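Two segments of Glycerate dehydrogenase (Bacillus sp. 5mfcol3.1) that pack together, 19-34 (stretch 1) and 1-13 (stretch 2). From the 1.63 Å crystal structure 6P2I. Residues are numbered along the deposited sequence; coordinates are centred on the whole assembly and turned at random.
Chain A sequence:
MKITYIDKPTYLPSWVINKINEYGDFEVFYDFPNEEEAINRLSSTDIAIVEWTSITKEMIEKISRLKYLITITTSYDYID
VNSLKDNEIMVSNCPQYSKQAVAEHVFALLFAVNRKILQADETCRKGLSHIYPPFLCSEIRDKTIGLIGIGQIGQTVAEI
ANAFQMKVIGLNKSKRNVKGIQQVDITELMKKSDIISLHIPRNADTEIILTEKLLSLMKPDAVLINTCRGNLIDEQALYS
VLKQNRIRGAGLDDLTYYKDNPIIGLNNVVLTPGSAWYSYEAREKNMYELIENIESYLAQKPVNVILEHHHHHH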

ATOM      1  N   LYS A  19       2.859 -12.480 -34.570  1.00 25.23           N
ATOM      2  CA  LYS A  19       3.814 -11.454 -34.977  1.00 25.68           C
ATOM      3  C   LYS A  19       5.220 -12.030 -35.136  1.00 26.66           C
ATOM      4  O   LYS A  19       5.916 -11.737 -36.116  1.00 23.13           O
ATOM      5  CB  LYS A  19       3.804 -10.310 -33.960  1.00 25.82           C
ATOM      6  CG  LYS A  19       4.872  -9.259 -34.204  1.00 28.08           C
ATOM      7  CD  LYS A  19       4.660  -8.566 -35.531  1.00 38.75           C
ATOM      8  CE  LYS A  19       3.791  -7.343 -35.367  1.00 61.53           C
ATOM      9  NZ  LYS A  19       4.496  -6.261 -34.625  1.00 74.09           N
ATOM     10  N   ILE A  20       5.663 -12.854 -34.188  1.00 23.32           N
ATOM     11  CA  ILE A  20       7.039 -13.321 -34.282  1.00 22.92           C
ATOM     12  C   ILE A  20       7.199 -14.282 -35.457  1.00 23.06           C
ATOM     13  O   ILE A  20       8.254 -14.318 -36.107  1.00 23.60           O
ATOM     14  CB  ILE A  20       7.472 -13.941 -32.943  1.00 22.42           C
ATOM     15  CG1 ILE A  20       7.467 -12.857 -31.862  1.00 23.63           C
ATOM     16  CG2 ILE A  20       8.869 -14.552 -33.055  1.00 20.96           C
ATOM     17  CD1 ILE A  20       7.846 -13.370 -30.479  1.00 25.57           C
ATOM     18  N   ASN A  21       6.153 -15.043 -35.786  1.00 26.07           N
ATOM     19  CA  ASN A  21       6.219 -15.882 -36.977  1.00 22.35           C
ATOM     20  C   ASN A  21       6.311 -15.055 -38.259  1.00 23.56           C
ATOM     21  O   ASN A  21       6.619 -15.609 -39.316  1.00 24.73           O
ATOM     22  CB  ASN A  21       5.003 -16.816 -37.016  1.00 24.25           C
ATOM     23  CG  ASN A  21       5.233 -18.104 -36.233  1.00 26.08           C
ATOM     24  OD1 ASN A  21       6.197 -18.821 -36.481  1.00 30.67           O
ATOM     25  ND2 ASN A  21       4.357 -18.388 -35.274  1.00 28.48           N
ATOM     26  N   GLU A  22       6.064 -13.735 -38.191  1.00 24.09           N
ATOM     27  CA  GLU A  22       6.322 -12.904 -39.367  1.00 24.41           C
ATOM     28  C   GLU A  22       7.818 -12.718 -39.606  1.00 26.24           C
ATOM     29  O   GLU A  22       8.235 -12.463 -40.741  1.00 27.94           O
ATOM     30  CB  GLU A  22       5.668 -11.530 -39.222  1.00 25.89           C
ATOM     31  CG  GLU A  22       4.162 -11.553 -39.170  1.00 28.39           C
ATOM     32  CD  GLU A  22       3.570 -10.192 -38.793  1.00 39.26           C
ATOM     33  OE1 GLU A  22       2.406 -10.162 -38.346  1.00 44.68           O
ATOM     34  OE2 GLU A  22       4.262  -9.156 -38.952  1.00 38.67           O
ATOM     35  N   TYR A  23       8.626 -12.805 -38.546  1.00 27.69           N
ATOM     36  CA  TYR A  23      10.062 -12.564 -38.623  1.00 30.89           C
ATOM     37  C   TYR A  23      10.870 -13.814 -38.932  1.00 30.91           C
ATOM     38  O   TYR A  23      12.004 -13.697 -39.404  1.00 29.36           O
ATOM     39  CB  TYR A  23      10.570 -11.975 -37.305  1.00 26.03           C
ATOM     40  CG  TYR A  23      10.029 -10.598 -36.999  1.00 29.88           C
ATOM     41  CD1 TYR A  23      10.347  -9.515 -37.808  1.00 39.07           C
ATOM     42  CD2 TYR A  23       9.200 -10.379 -35.906  1.00 40.05           C
ATOM     43  CE1 TYR A  23       9.855  -8.244 -37.534  1.00 46.51           C
ATOM     44  CE2 TYR A  23       8.700  -9.113 -35.625  1.00 38.45           C
ATOM     45  CZ  TYR A  23       9.033  -8.053 -36.442  1.00 46.12           C
ATOM     46  OH  TYR A  23       8.541  -6.795 -36.161  1.00 52.89           O
ATOM     47  N   GLY A  24      10.323 -14.993 -38.673  1.00 30.16           N
ATOM     48  CA  GLY A  24      11.036 -16.226 -38.929  1.00 34.07           C
ATOM     49  C   GLY A  24      10.263 -17.392 -38.350  1.00 29.31           C
ATOM     50  O   GLY A  24       9.122 -17.243 -37.917  1.00 27.64           O
ATOM     51  N   ASP A  25      10.905 -18.558 -38.363  1.00 27.38           N
ATOM     52  CA  ASP A  25      10.306 -19.763 -37.795  1.00 24.45           C
ATOM     53  C   ASP A  25      10.348 -19.693 -36.274  1.00 25.10           C
ATOM     54  O   ASP A  25      11.410 -19.850 -35.666  1.00 30.17           O
ATOM     55  CB  ASP A  25      11.040 -20.997 -38.313  1.00 24.36           C
ATOM     56  CG  ASP A  25      10.460 -22.302 -37.787  1.00 34.21           C
ATOM     57  OD1 ASP A  25       9.324 -22.319 -37.286  1.00 40.53           O
ATOM     58  OD2 ASP A  25      11.150 -23.333 -37.903  1.00 39.97           O
ATOM     59  N   PHE A  26       9.188 -19.497 -35.658  1.00 26.92           N
ATOM     60  CA  PHE A  26       9.071 -19.332 -34.217  1.00 26.74           C
ATOM     61  C   PHE A  26       8.619 -20.642 -33.587  1.00 26.05           C
ATOM     62  O   PHE A  26       7.630 -21.241 -34.028  1.00 29.69           O
ATOM     63  CB  PHE A  26       8.078 -18.207 -33.904  1.00 23.31           C
ATOM     64  CG  PHE A  26       8.016 -17.812 -32.449  1.00 25.96           C
ATOM     65  CD1 PHE A  26       9.148 -17.829 -31.649  1.00 25.50           C
ATOM     66  CD2 PHE A  26       6.813 -17.396 -31.890  1.00 30.32           C
ATOM     67  CE1 PHE A  26       9.080 -17.459 -30.310  1.00 22.92           C
ATOM     68  CE2 PHE A  26       6.732 -17.011 -30.560  1.00 25.84           C
ATOM     69  CZ  PHE A  26       7.864 -17.035 -29.763  1.00 25.28           C
ATOM     70  N   GLU A  27       9.360 -21.103 -32.582  1.00 23.52           N
ATOM     71  CA  GLU A  27       9.003 -22.308 -31.842  1.00 23.12           C
ATOM     72  C   GLU A  27       8.999 -21.978 -30.362  1.00 25.44           C
ATOM     73  O   GLU A  27       9.898 -21.293 -29.877  1.00 24.93           O
ATOM     74  CB  GLU A  27       9.974 -23.462 -32.107  1.00 27.78           C
ATOM     75  CG  GLU A  27       9.609 -24.751 -31.362  1.00 28.79           C
ATOM     76  CD  GLU A  27      10.448 -25.945 -31.800  1.00 39.25           C
ATOM     77  OE1 GLU A  27      11.589 -25.751 -32.282  1.00 37.83           O
ATOM     78  OE2 GLU A  27       9.953 -27.084 -31.672  1.00 36.69           O
ATOM     79  N   VAL A  28       7.987 -22.462 -29.650  1.00 26.23           N
ATOM     80  CA  VAL A  28       7.822 -22.192 -28.228  1.00 23.66           C
ATOM     81  C   VAL A  28       7.719 -23.520 -27.501  1.00 24.82           C
ATOM     82  O   VAL A  28       6.966 -24.402 -27.924  1.00 30.10           O
ATOM     83  CB  VAL A  28       6.568 -21.346 -27.962  1.00 23.46           C
ATOM     84  CG1 VAL A  28       6.471 -20.997 -26.479  1.00 22.55           C
ATOM     85  CG2 VAL A  28       6.589 -20.099 -28.812  1.00 35.99           C
ATOM     86  N   PHE A  29       8.454 -23.652 -26.400  1.00 24.30           N
ATOM     87  CA  PHE A  29       8.413 -24.839 -25.554  1.00 26.96           C
ATOM     88  C   PHE A  29       7.707 -24.504 -24.254  1.00 29.00           C
ATOM     89  O   PHE A  29       8.114 -23.579 -23.543  1.00 30.88           O
ATOM     90  CB  PHE A  29       9.817 -25.357 -25.257  1.00 24.18           C
ATOM     91  CG  PHE A  29      10.490 -25.967 -26.449  1.00 25.57           C
ATOM     92  CD1 PHE A  29      10.352 -27.320 -26.720  1.00 28.46           C
ATOM     93  CD2 PHE A  29      11.257 -25.190 -27.299  1.00 26.33           C
ATOM     94  CE1 PHE A  29      10.972 -27.895 -27.823  1.00 28.72           C
ATOM     95  CE2 PHE A  29      11.880 -25.754 -28.402  1.00 27.43           C
ATOM     96  CZ  PHE A  29      11.737 -27.113 -28.663  1.00 32.21           C
ATOM     97  N   TYR A  30       6.674 -25.271 -23.929  1.00 24.10           N
ATOM     98  CA  TYR A  30       5.903 -24.994 -22.716  1.00 28.29           C
ATOM     99  C   TYR A  30       6.315 -25.925 -21.583  1.00 34.59           C
ATOM    100  O   TYR A  30       5.500 -26.615 -20.980  1.00 37.47           O
ATOM    101  CB  TYR A  30       4.414 -25.097 -23.014  1.00 27.44           C
ATOM    102  CG  TYR A  30       3.943 -24.059 -24.009  1.00 26.24           C
ATOM    103  CD1 TYR A  30       3.998 -24.298 -25.384  1.00 24.77           C
ATOM    104  CD2 TYR A  30       3.465 -22.834 -23.574  1.00 29.79           C
ATOM    105  CE1 TYR A  30       3.567 -23.337 -26.289  1.00 27.65           C
ATOM    106  CE2 TYR A  30       3.044 -21.875 -24.466  1.00 28.08           C
ATOM    107  CZ  TYR A  30       3.088 -22.129 -25.814  1.00 28.00           C
ATOM    108  OH  TYR A  30       2.656 -21.156 -26.692  1.00 31.40           O
ATOM    109  N   ASP A  31       7.612 -25.956 -21.294  1.00 28.07           N
ATOM    110  CA  ASP A  31       8.148 -26.814 -20.251  1.00 22.71           C
ATOM    111  C   ASP A  31       9.385 -26.146 -19.674  1.00 27.89           C
ATOM    112  O   ASP A  31       9.778 -25.054 -20.092  1.00 26.57           O
ATOM    113  CB  ASP A  31       8.457 -28.217 -20.785  1.00 24.30           C
ATOM    114  CG  ASP A  31       9.499 -28.216 -21.909  1.00 26.33           C
ATOM    115  OD1 ASP A  31      10.216 -27.208 -22.084  1.00 30.09           O
ATOM    116  OD2 ASP A  31       9.602 -29.238 -22.619  1.00 33.46           O
ATOM    117  N   PHE A  32       9.989 -26.807 -18.699  1.00 26.17           N
ATOM    118  CA  PHE A  32      11.299 -26.412 -18.201  1.00 27.48           C
ATOM    119  C   PHE A  32      12.295 -27.427 -18.730  1.00 21.14           C
ATOM    120  O   PHE A  32      12.221 -28.608 -18.354  1.00 27.61           O
ATOM    121  CB  PHE A  32      11.328 -26.378 -16.674  1.00 22.94           C
ATOM    122  CG  PHE A  32      10.328 -25.431 -16.076  1.00 23.93           C
ATOM    123  CD1 PHE A  32      10.476 -24.062 -16.218  1.00 26.35           C
ATOM    124  CD2 PHE A  32       9.238 -25.916 -15.372  1.00 26.02           C
ATOM    125  CE1 PHE A  32       9.550 -23.192 -15.676  1.00 26.44           C
ATOM    126  CE2 PHE A  32       8.303 -25.049 -14.830  1.00 27.46           C
ATOM    127  CZ  PHE A  32       8.464 -23.689 -14.978  1.00 28.56           C
ATOM    128  N   PRO A  33      13.195 -27.045 -19.636  1.00 23.40           N
ATOM    129  CA  PRO A  33      14.105 -28.038 -20.218  1.00 24.48           C
ATOM    130  C   PRO A  33      15.125 -28.518 -19.200  1.00 29.01           C
ATOM    131  O   PRO A  33      15.584 -27.756 -18.347  1.00 30.14           O
ATOM    132  CB  PRO A  33      14.782 -27.275 -21.365  1.00 25.42           C
ATOM    133  CG  PRO A  33      14.696 -25.831 -20.945  1.00 25.11           C
ATOM    134  CD  PRO A  33      13.387 -25.705 -20.215  1.00 26.28           C
ATOM    135  N   ASN A  34      15.472 -29.798 -19.293  1.00 29.22           N
ATOM    136  CA  ASN A  34      16.680 -30.263 -18.628  1.00 36.93           C
ATOM    137  C   ASN A  34      17.892 -29.661 -19.345  1.00 38.62           C
ATOM    138  O   ASN A  34      17.766 -29.049 -20.408  1.00 31.81           O
ATOM    139  CB  ASN A  34      16.715 -31.800 -18.572  1.00 34.48           C
ATOM    140  CG  ASN A  34      16.779 -32.468 -19.951  1.00 36.10           C
ATOM    141  OD1 ASN A  34      17.536 -32.052 -20.824  1.00 35.25           O
ATOM    142  ND2 ASN A  34      16.002 -33.537 -20.133  1.00 34.47           N
TER
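Stretch 2 1-13: MKITYIDKPTYLP

Stretch 2 lies beside stretch 1 as a parallel β-strand neighbour, joined by a backbone hydrogen-bond ladder and flanked by an apolar cluster on one face and a salt bridge on the other. Strand 2-5 runs along strand 25-28 with 16° between their N-to-C directions (signed crossing angle -16°) and a closest axial approach of 4.6 Å. The register pairs Lys-2 with Asp-25, Ile-3 with Phe-26, Thr-4 with Glu-27 and Tyr-5 with Val-28, at CA-CA distances of 4.6 to 4.8 Å.

The ladder alternates as parallel pairing requires: Asp-25 N donates to Met-1 O (2.9 Å), Ile-3 N to Asp-25 O (2.8 Å, nearly linear at 174°), Glu-27 N to Ile-3 O (2.9 Å), Tyr-5 N to Glu-27 O (2.9 Å) and Phe-29 N to Tyr-5 O (3.0 Å). Thus Ile-3 and Tyr-5 use both backbone polar groups toward stretch 1. Before the ladder, Gly-24 leaves the helix with positive phi; an ideal CB there would lie 2.5 Å from Met-1 O, a clash.

Side chains alternate too. On the face of Lys-2 and Thr-4, Lys-2 NZ forms a salt bridge with Glu-27 OE1 (2.8 Å) and also donates to Thr-4 OG1 (2.8 Å). On the face of Ile-3 and Tyr-5, Ile-3 CD1 meets Ile-20 CG2 from the helix at 3.9 Å, and Ile-3 CG2 lies 3.9 Å from Phe-26 CD1. Leu-12 returns to this cluster, its CD2 3.6 Å from Val-28 CG2 and 4.0 Å from Phe-26 CZ, while Pro-9 CG sits 3.6 Å from Val-28 CG1.

Beyond the strands, Lys-8 N makes a weak hydrogen bond to Asp-31 O (2.9 Å, 125°), and water 1 links Leu-12 O (2.8 Å) with Tyr-30 OH (2.9 Å). The contact buries 1031 Å², both sides summed.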

ATOM      1  N   MET A   1      16.149 -18.125 -40.593  1.00 46.71           N
ATOM      2  CA  MET A   1      15.972 -17.464 -39.297  1.00 34.23           C
ATOM      3  C   MET A   1      14.977 -18.214 -38.423  1.00 32.94           C
ATOM      4  O   MET A   1      13.773 -18.220 -38.684  1.00 34.93           O
ATOM      5  CB  MET A   1      15.512 -16.011 -39.472  1.00 44.03           C
ATOM      6  CG  MET A   1      15.384 -15.199 -38.188  1.00 41.63           C
ATOM      7  SD  MET A   1      16.913 -15.070 -37.224  1.00 45.33           S
ATOM      8  CE  MET A   1      18.063 -14.470 -38.449  1.00 39.14           C
ATOM      9  N   LYS A   2      15.503 -18.831 -37.372  1.00 26.59           N
ATOM     10  CA  LYS A   2      14.717 -19.540 -36.380  1.00 23.84           C
ATOM     11  C   LYS A   2      14.770 -18.784 -35.059  1.00 24.32           C
ATOM     12  O   LYS A   2      15.840 -18.338 -34.635  1.00 28.28           O
ATOM     13  CB  LYS A   2      15.248 -20.961 -36.182  1.00 28.19           C
ATOM     14  CG  LYS A   2      14.536 -21.752 -35.093  1.00 34.38           C
ATOM     15  CD  LYS A   2      13.774 -22.931 -35.676  1.00 47.78           C
ATOM     16  CE  LYS A   2      13.686 -24.094 -34.694  1.00 50.92           C
ATOM     17  NZ  LYS A   2      13.091 -23.693 -33.396  1.00 55.43           N
ATOM     18  N   ILE A   3      13.611 -18.643 -34.421  1.00 23.63           N
ATOM     19  CA  ILE A   3      13.469 -17.976 -33.132  1.00 21.86           C
ATOM     20  C   ILE A   3      12.800 -18.965 -32.191  1.00 24.29           C
ATOM     21  O   ILE A   3      11.783 -19.570 -32.548  1.00 25.27           O
ATOM     22  CB  ILE A   3      12.637 -16.688 -33.263  1.00 25.59           C
ATOM     23  CG1 ILE A   3      13.246 -15.793 -34.344  1.00 28.29           C
ATOM     24  CG2 ILE A   3      12.514 -15.962 -31.902  1.00 22.61           C
ATOM     25  CD1 ILE A   3      12.265 -14.836 -34.975  1.00 33.87           C
ATOM     26  N   THR A   4      13.383 -19.162 -31.012  1.00 22.56           N
ATOM     27  CA  THR A   4      12.899 -20.186 -30.091  1.00 22.36           C
ATOM     28  C   THR A   4      12.764 -19.619 -28.689  1.00 22.53           C
ATOM     29  O   THR A   4      13.752 -19.171 -28.099  1.00 20.45           O
ATOM     30  CB  THR A   4      13.833 -21.392 -30.059  1.00 23.36           C
ATOM     31  OG1 THR A   4      13.972 -21.919 -31.381  1.00 24.62           O
ATOM     32  CG2 THR A   4      13.247 -22.470 -29.156  1.00 22.78           C
ATOM     33  N   TYR A   5      11.547 -19.657 -28.157  1.00 19.99           N
ATOM     34  CA  TYR A   5      11.304 -19.402 -26.738  1.00 22.82           C
ATOM     35  C   TYR A   5      11.549 -20.741 -26.048  1.00 24.53           C
ATOM     36  O   TYR A   5      10.746 -21.674 -26.169  1.00 23.31           O
ATOM     37  CB  TYR A   5       9.888 -18.869 -26.540  1.00 21.78           C
ATOM     38  CG  TYR A   5       9.622 -18.042 -25.284  1.00 18.08           C
ATOM     39  CD1 TYR A   5       9.921 -18.536 -24.021  1.00 19.08           C
ATOM     40  CD2 TYR A   5       9.045 -16.784 -25.370  1.00 22.18           C
ATOM     41  CE1 TYR A   5       9.654 -17.792 -22.859  1.00 22.57           C
ATOM     42  CE2 TYR A   5       8.779 -16.029 -24.218  1.00 25.04           C
ATOM     43  CZ  TYR A   5       9.088 -16.542 -22.971  1.00 21.68           C
ATOM     44  OH  TYR A   5       8.815 -15.806 -21.832  1.00 22.33           O
ATOM     45  N   ILE A   6      12.692 -20.869 -25.365  1.00 19.43           N
ATOM     46  CA  ILE A   6      13.175 -22.199 -24.992  1.00 22.66           C
ATOM     47  C   ILE A   6      12.535 -22.776 -23.741  1.00 21.31           C
ATOM     48  O   ILE A   6      12.754 -23.956 -23.447  1.00 23.84           O
ATOM     49  CB  ILE A   6      14.704 -22.219 -24.801  1.00 24.30           C
ATOM     50  CG1 ILE A   6      15.112 -21.449 -23.541  1.00 26.92           C
ATOM     51  CG2 ILE A   6      15.408 -21.719 -26.064  1.00 22.43           C
ATOM     52  CD1 ILE A   6      16.580 -21.685 -23.145  1.00 26.80           C
ATOM     53  N   ASP A   7      11.756 -21.997 -22.986  1.00 22.05           N
ATOM     54  CA  ASP A   7      11.127 -22.527 -21.783  1.00 21.81           C
ATOM     55  C   ASP A   7       9.782 -21.834 -21.583  1.00 23.05           C
ATOM     56  O   ASP A   7       9.423 -20.915 -22.317  1.00 22.56           O
ATOM     57  CB  ASP A   7      12.044 -22.410 -20.543  1.00 20.18           C
ATOM     58  CG  ASP A   7      12.649 -21.009 -20.358  1.00 20.96           C
ATOM     59  OD1 ASP A   7      12.152 -20.042 -20.958  1.00 21.93           O
ATOM     60  OD2 ASP A   7      13.653 -20.895 -19.611  1.00 23.05           O
ATOM     61  N   LYS A   8       9.017 -22.316 -20.599  1.00 25.17           N
ATOM     62  CA  LYS A   8       7.582 -22.037 -20.497  1.00 22.44           C
ATOM     63  C   LYS A   8       7.280 -20.559 -20.285  1.00 22.86           C
ATOM     64  O   LYS A   8       7.607 -20.002 -19.228  1.00 23.01           O
ATOM     65  CB  LYS A   8       6.974 -22.855 -19.353  1.00 25.76           C
ATOM     66  CG  LYS A   8       5.468 -22.754 -19.227  1.00 31.76           C
ATOM     67  CD  LYS A   8       4.935 -23.822 -18.280  1.00 42.56           C
ATOM     68  CE  LYS A   8       5.196 -23.462 -16.824  1.00 61.53           C
ATOM     69  NZ  LYS A   8       4.045 -22.761 -16.178  1.00 67.52           N
ATOM     70  N   PRO A   9       6.652 -19.888 -21.246  1.00 20.99           N
ATOM     71  CA  PRO A   9       6.371 -18.461 -21.059  1.00 17.65           C
ATOM     72  C   PRO A   9       5.273 -18.255 -20.032  1.00 21.52           C
ATOM     73  O   PRO A   9       4.267 -18.972 -20.016  1.00 21.48           O
ATOM     74  CB  PRO A   9       5.921 -17.981 -22.446  1.00 22.06           C
ATOM     75  CG  PRO A   9       6.274 -19.112 -23.402  1.00 28.84           C
ATOM     76  CD  PRO A   9       6.266 -20.369 -22.585  1.00 26.66           C
ATOM     77  N   THR A  10       5.473 -17.260 -19.172  1.00 20.82           N
ATOM     78  CA  THR A  10       4.367 -16.816 -18.333  1.00 23.72           C
ATOM     79  C   THR A  10       3.254 -16.242 -19.188  1.00 21.80           C
ATOM     80  O   THR A  10       2.068 -16.534 -18.970  1.00 20.85           O
ATOM     81  CB  THR A  10       4.847 -15.775 -17.338  1.00 21.29           C
ATOM     82  OG1 THR A  10       5.683 -16.408 -16.367  1.00 20.50           O
ATOM     83  CG2 THR A  10       3.634 -15.120 -16.651  1.00 18.70           C
ATOM     84  N   TYR A  11       3.625 -15.458 -20.198  1.00 20.12           N
ATOM     85  CA  TYR A  11       2.664 -14.733 -21.020  1.00 21.77           C
ATOM     86  C   TYR A  11       3.187 -14.691 -22.446  1.00 23.58           C
ATOM     87  O   TYR A  11       4.311 -14.240 -22.683  1.00 22.84           O
ATOM     88  CB  TYR A  11       2.451 -13.319 -20.458  1.00 19.16           C
ATOM     89  CG  TYR A  11       1.401 -12.506 -21.175  1.00 19.69           C
ATOM     90  CD1 TYR A  11       0.080 -12.933 -21.228  1.00 21.04           C
ATOM     91  CD2 TYR A  11       1.730 -11.301 -21.789  1.00 21.08           C
ATOM     92  CE1 TYR A  11      -0.891 -12.190 -21.887  1.00 21.59           C
ATOM     93  CE2 TYR A  11       0.769 -10.547 -22.444  1.00 22.09           C
ATOM     94  CZ  TYR A  11      -0.534 -10.993 -22.488  1.00 24.27           C
ATOM     95  OH  TYR A  11      -1.495 -10.248 -23.131  1.00 23.89           O
ATOM     96  N   LEU A  12       2.386 -15.191 -23.386  1.00 23.66           N
ATOM     97  CA  LEU A  12       2.750 -15.202 -24.800  1.00 21.07           C
ATOM     98  C   LEU A  12       1.462 -15.356 -25.590  1.00 21.44           C
ATOM     99  O   LEU A  12       1.131 -16.446 -26.077  1.00 23.71           O
ATOM    100  CB  LEU A  12       3.755 -16.312 -25.126  1.00 21.27           C
ATOM    101  CG  LEU A  12       4.434 -16.147 -26.499  1.00 20.83           C
ATOM    102  CD1 LEU A  12       5.468 -15.003 -26.487  1.00 22.15           C
ATOM    103  CD2 LEU A  12       5.081 -17.459 -26.958  1.00 24.20           C
ATOM    104  N   PRO A  13       0.712 -14.271 -25.735  1.00 20.89           N
ATOM    105  CA  PRO A  13      -0.609 -14.357 -26.357  1.00 21.68           C
ATOM    106  C   PRO A  13      -0.495 -14.599 -27.850  1.00 24.35           C
ATOM    107  O   PRO A  13       0.572 -14.460 -28.452  1.00 25.40           O
ATOM    108  CB  PRO A  13      -1.225 -12.987 -26.053  1.00 24.34           C
ATOM    109  CG  PRO A  13      -0.044 -12.078 -25.907  1.00 23.87           C
ATOM    110  CD  PRO A  13       1.057 -12.906 -25.300  1.00 22.47           C
TER
HETATM  111  O   HOH W   1       1.308 -19.083 -25.266  1.00 31.78           O